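Local coordinates for protein separin (Saccharomyces cerevisiae, PDB 5U1T) that cleaves the Scc1 subunit of cohesin at the onset of anaphase, as a caspase-like cysteine protease held inactive by securin for most of the cell cycle, at residues L675-A687 against K709-I721. Sequence-based numbering, arbitrary orientation.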
# COMPACT_ATOMS: atom_id res chain seq x y z
N LEU A 675 -21.13 10.93 3.66
CA LEU A 675 -20.51 9.72 4.17
C LEU A 675 -21.50 8.88 4.94
O LEU A 675 -21.42 7.65 4.93
CB LEU A 675 -19.32 10.05 5.07
CG LEU A 675 -18.06 10.63 4.44
CD1 LEU A 675 -17.13 11.09 5.54
CD2 LEU A 675 -17.37 9.62 3.55
N SER A 676 -22.44 9.54 5.61
CA SER A 676 -23.38 8.82 6.45
C SER A 676 -24.16 7.79 5.66
O SER A 676 -24.62 6.80 6.23
CB SER A 676 -24.35 9.79 7.12
OG SER A 676 -23.66 10.69 7.96
N THR A 677 -24.31 8.00 4.35
CA THR A 677 -25.07 7.04 3.54
C THR A 677 -24.19 6.29 2.56
O THR A 677 -24.64 5.31 1.97
CB THR A 677 -26.22 7.71 2.74
OG1 THR A 677 -25.67 8.54 1.70
CG2 THR A 677 -27.13 8.54 3.66
N ALA A 678 -22.96 6.75 2.37
CA ALA A 678 -22.05 6.06 1.46
C ALA A 678 -21.75 4.65 1.99
O ALA A 678 -21.51 4.48 3.18
CB ALA A 678 -20.77 6.84 1.28
N LYS A 679 -21.79 3.65 1.12
CA LYS A 679 -21.44 2.31 1.56
C LYS A 679 -19.96 2.29 1.89
O LYS A 679 -19.21 3.17 1.43
CB LYS A 679 -21.76 1.25 0.50
CG LYS A 679 -21.89 -0.16 1.07
CD LYS A 679 -21.83 -1.23 -0.02
CE LYS A 679 -20.42 -1.31 -0.63
NZ LYS A 679 -19.40 -1.53 0.43
N ILE A 680 -19.54 1.30 2.66
CA ILE A 680 -18.21 1.28 3.26
C ILE A 680 -17.12 1.28 2.19
O ILE A 680 -16.02 1.79 2.42
CB ILE A 680 -18.00 0.06 4.19
CG1 ILE A 680 -19.24 -0.17 5.05
CG2 ILE A 680 -16.80 0.28 5.11
CD1 ILE A 680 -19.69 1.06 5.81
N GLU A 681 -17.42 0.72 1.02
CA GLU A 681 -16.43 0.68 -0.04
C GLU A 681 -16.19 2.06 -0.65
O GLU A 681 -15.05 2.45 -0.91
CB GLU A 681 -16.83 -0.31 -1.13
CG GLU A 681 -15.67 -1.22 -1.51
CD GLU A 681 -15.80 -1.85 -2.90
OE1 GLU A 681 -16.94 -2.11 -3.38
OE2 GLU A 681 -14.72 -2.10 -3.51
N GLN A 682 -17.26 2.82 -0.86
CA GLN A 682 -17.11 4.15 -1.43
C GLN A 682 -16.49 5.11 -0.42
O GLN A 682 -15.75 6.01 -0.79
CB GLN A 682 -18.45 4.67 -1.92
CG GLN A 682 -18.72 4.32 -3.37
CD GLN A 682 -18.84 2.80 -3.61
OE1 GLN A 682 -19.61 2.10 -2.93
NE2 GLN A 682 -18.07 2.30 -4.59
N ALA A 683 -16.78 4.90 0.86
CA ALA A 683 -16.25 5.76 1.92
C ALA A 683 -14.77 5.51 2.10
O ALA A 683 -14.00 6.44 2.34
CB ALA A 683 -16.99 5.51 3.21
N LEU A 684 -14.37 4.25 1.99
CA LEU A 684 -12.96 3.90 2.03
C LEU A 684 -12.26 4.59 0.87
O LEU A 684 -11.16 5.13 1.01
CB LEU A 684 -12.76 2.39 1.98
CG LEU A 684 -12.82 1.63 3.31
CD1 LEU A 684 -12.95 0.12 3.06
CD2 LEU A 684 -11.61 1.91 4.18
N LEU A 685 -12.92 4.58 -0.28
CA LEU A 685 -12.34 5.16 -1.47
C LEU A 685 -12.17 6.67 -1.35
O LEU A 685 -11.12 7.21 -1.65
CB LEU A 685 -13.20 4.83 -2.68
CG LEU A 685 -12.44 4.92 -3.99
CD1 LEU A 685 -11.45 3.79 -4.03
CD2 LEU A 685 -13.44 4.85 -5.16
N HIS A 686 -13.22 7.34 -0.90
CA HIS A 686 -13.18 8.77 -0.68
C HIS A 686 -12.07 9.13 0.33
O HIS A 686 -11.24 10.02 0.09
CB HIS A 686 -14.57 9.24 -0.22
CG HIS A 686 -14.66 10.71 0.07
ND1 HIS A 686 -13.98 11.66 -0.65
CD2 HIS A 686 -15.37 11.38 1.01
CE1 HIS A 686 -14.25 12.86 -0.16
NE2 HIS A 686 -15.10 12.72 0.84
N ALA A 687 -12.03 8.42 1.46
CA ALA A 687 -11.12 8.76 2.55
C ALA A 687 -9.67 8.51 2.17
O ALA A 687 -8.78 9.29 2.49
CB ALA A 687 -11.49 7.98 3.82
N LYS A 709 -10.72 13.18 14.48
CA LYS A 709 -12.00 13.50 15.11
C LYS A 709 -13.17 13.46 14.11
O LYS A 709 -14.07 12.60 14.23
CB LYS A 709 -11.93 14.86 15.79
CG LYS A 709 -10.99 14.91 17.02
CD LYS A 709 -11.46 15.96 18.03
CE LYS A 709 -11.01 15.65 19.47
NZ LYS A 709 -9.59 16.02 19.72
N THR A 710 -13.15 14.36 13.14
CA THR A 710 -14.24 14.48 12.15
C THR A 710 -14.62 13.16 11.45
O THR A 710 -15.76 12.68 11.56
CB THR A 710 -13.87 15.51 11.07
OG1 THR A 710 -13.37 16.70 11.70
CG2 THR A 710 -15.07 15.86 10.21
N LEU A 711 -13.66 12.58 10.74
CA LEU A 711 -13.88 11.35 10.00
C LEU A 711 -14.34 10.15 10.87
O LEU A 711 -15.25 9.42 10.49
CB LEU A 711 -12.62 10.98 9.22
CG LEU A 711 -12.79 9.96 8.11
CD1 LEU A 711 -14.13 10.19 7.42
CD2 LEU A 711 -11.65 10.06 7.12
N PRO A 712 -13.71 9.93 12.05
CA PRO A 712 -14.25 8.86 12.91
C PRO A 712 -15.65 9.13 13.45
O PRO A 712 -16.34 8.17 13.81
CB PRO A 712 -13.25 8.81 14.07
CG PRO A 712 -12.01 9.40 13.54
CD PRO A 712 -12.45 10.46 12.59
N ALA A 713 -16.07 10.39 13.50
CA ALA A 713 -17.38 10.74 14.04
C ALA A 713 -18.51 10.46 13.05
O ALA A 713 -19.70 10.46 13.40
CB ALA A 713 -17.41 12.21 14.46
N MET A 714 -18.12 10.19 11.80
CA MET A 714 -19.08 10.10 10.72
C MET A 714 -19.06 8.77 10.03
O MET A 714 -20.02 8.39 9.37
CB MET A 714 -18.83 11.20 9.71
CG MET A 714 -19.05 12.58 10.31
SD MET A 714 -18.78 13.85 9.07
CE MET A 714 -17.25 13.27 8.32
N LYS A 715 -17.95 8.06 10.15
CA LYS A 715 -17.85 6.74 9.56
C LYS A 715 -16.96 5.87 10.43
O LYS A 715 -15.84 5.51 10.03
CB LYS A 715 -17.31 6.83 8.13
CG LYS A 715 -17.85 5.78 7.17
CD LYS A 715 -19.33 6.00 6.87
CE LYS A 715 -19.94 4.91 5.98
NZ LYS A 715 -21.42 5.03 5.88
N PRO A 716 -17.44 5.53 11.64
CA PRO A 716 -16.67 4.78 12.64
C PRO A 716 -16.04 3.52 12.07
O PRO A 716 -14.89 3.19 12.39
CB PRO A 716 -17.71 4.43 13.71
CG PRO A 716 -18.76 5.44 13.57
CD PRO A 716 -18.82 5.76 12.10
N GLU A 717 -16.78 2.83 11.22
CA GLU A 717 -16.32 1.54 10.71
C GLU A 717 -15.10 1.71 9.81
O GLU A 717 -14.49 0.72 9.40
CB GLU A 717 -17.46 0.81 9.97
CG GLU A 717 -18.08 1.59 8.83
CD GLU A 717 -19.26 2.49 9.25
OE1 GLU A 717 -19.15 3.23 10.25
OE2 GLU A 717 -20.32 2.46 8.56
N LEU A 718 -14.74 2.95 9.50
CA LEU A 718 -13.50 3.22 8.77
C LEU A 718 -12.32 2.96 9.68
O LEU A 718 -11.18 2.86 9.24
CB LEU A 718 -13.44 4.66 8.26
CG LEU A 718 -14.36 5.07 7.11
CD1 LEU A 718 -14.04 6.48 6.67
CD2 LEU A 718 -14.22 4.09 5.96
N PHE A 719 -12.62 2.84 10.97
CA PHE A 719 -11.59 2.72 11.98
C PHE A 719 -11.82 1.51 12.87
O PHE A 719 -11.39 1.49 14.02
CB PHE A 719 -11.54 4.00 12.82
CG PHE A 719 -11.40 5.25 12.00
CD1 PHE A 719 -12.53 5.91 11.51
CD2 PHE A 719 -10.15 5.77 11.70
CE1 PHE A 719 -12.40 7.05 10.74
CE2 PHE A 719 -10.02 6.91 10.94
CZ PHE A 719 -11.15 7.55 10.46
N ASP A 720 -12.52 0.51 12.33
CA ASP A 720 -12.76 -0.71 13.08
C ASP A 720 -11.73 -1.76 12.72
O ASP A 720 -12.03 -2.75 12.06
CB ASP A 720 -14.16 -1.25 12.80
CG ASP A 720 -14.52 -2.40 13.72
OD1 ASP A 720 -13.85 -2.55 14.77
OD2 ASP A 720 -15.47 -3.13 13.38
N ILE A 721 -10.51 -1.54 13.19
CA ILE A 721 -9.39 -2.39 12.86
C ILE A 721 -9.44 -3.72 13.61
O ILE A 721 -8.64 -4.62 13.34
CB ILE A 721 -8.05 -1.68 13.13
CG1 ILE A 721 -8.07 -1.01 14.51
CG2 ILE A 721 -7.79 -0.65 12.07
CD1 ILE A 721 -7.31 -1.76 15.57
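Lys-715 lays its aliphatic chain over the methyl of Ala-683, with CG and CE both near CB. It ends among backbone carbonyls of the turn 675-678. NZ donates to Leu-675 O at 2.8 Å and to Ala-678 O at 2.8 Å. In both bonds NZ lies in the carbonyl plane, close to the outward extension of the C=O bond, with C=O...N angles of 159° and 158°. The chain bends once, at chi2 (69°), and runs extended beyond, which carries the ammonium across to the turn. Ala-678 N makes a weak bond back to Leu-675 O, so that oxygen also helps close the turn. Glu-717 OE2 makes a long salt bridge to the same ammonium, 3.9 Å from Lys-715 NZ. With an alanine here in place of the lysine, the two carbonyls would probably be left without their shared donor, and the carboxylate of Glu-717 without this positive charge. The Glu-717 chain crosses Ile-680, whose CD1 packs against its CG at 3.5 Å.

The contact joins two successive helices of the helical region of separase, 680-689 and 700-714. It lies away from the predicted catalytic cysteine. Lys-679 holds the N-cap position of the first helix, and the 3-10 turn 716-718 follows the second.

Past the lysine the contact is apolar. Leu-675 CD1 touches both Met-714 CE and Leu-711 CD1, the latter at 3.7 Å; the Leu-675 side chain lies roughly perpendicular to that of Leu-711. Ala-687 CB faces Leu-711 CD2 and Leu-718 CD1. The side chains of Leu-718 and Leu-684 run alongside with opposite senses, their CD2 methyls 3.8 Å apart. Leu-684 also touches Lys-734 and Leu-738, so helix 729-752 packs beside this end of the contact.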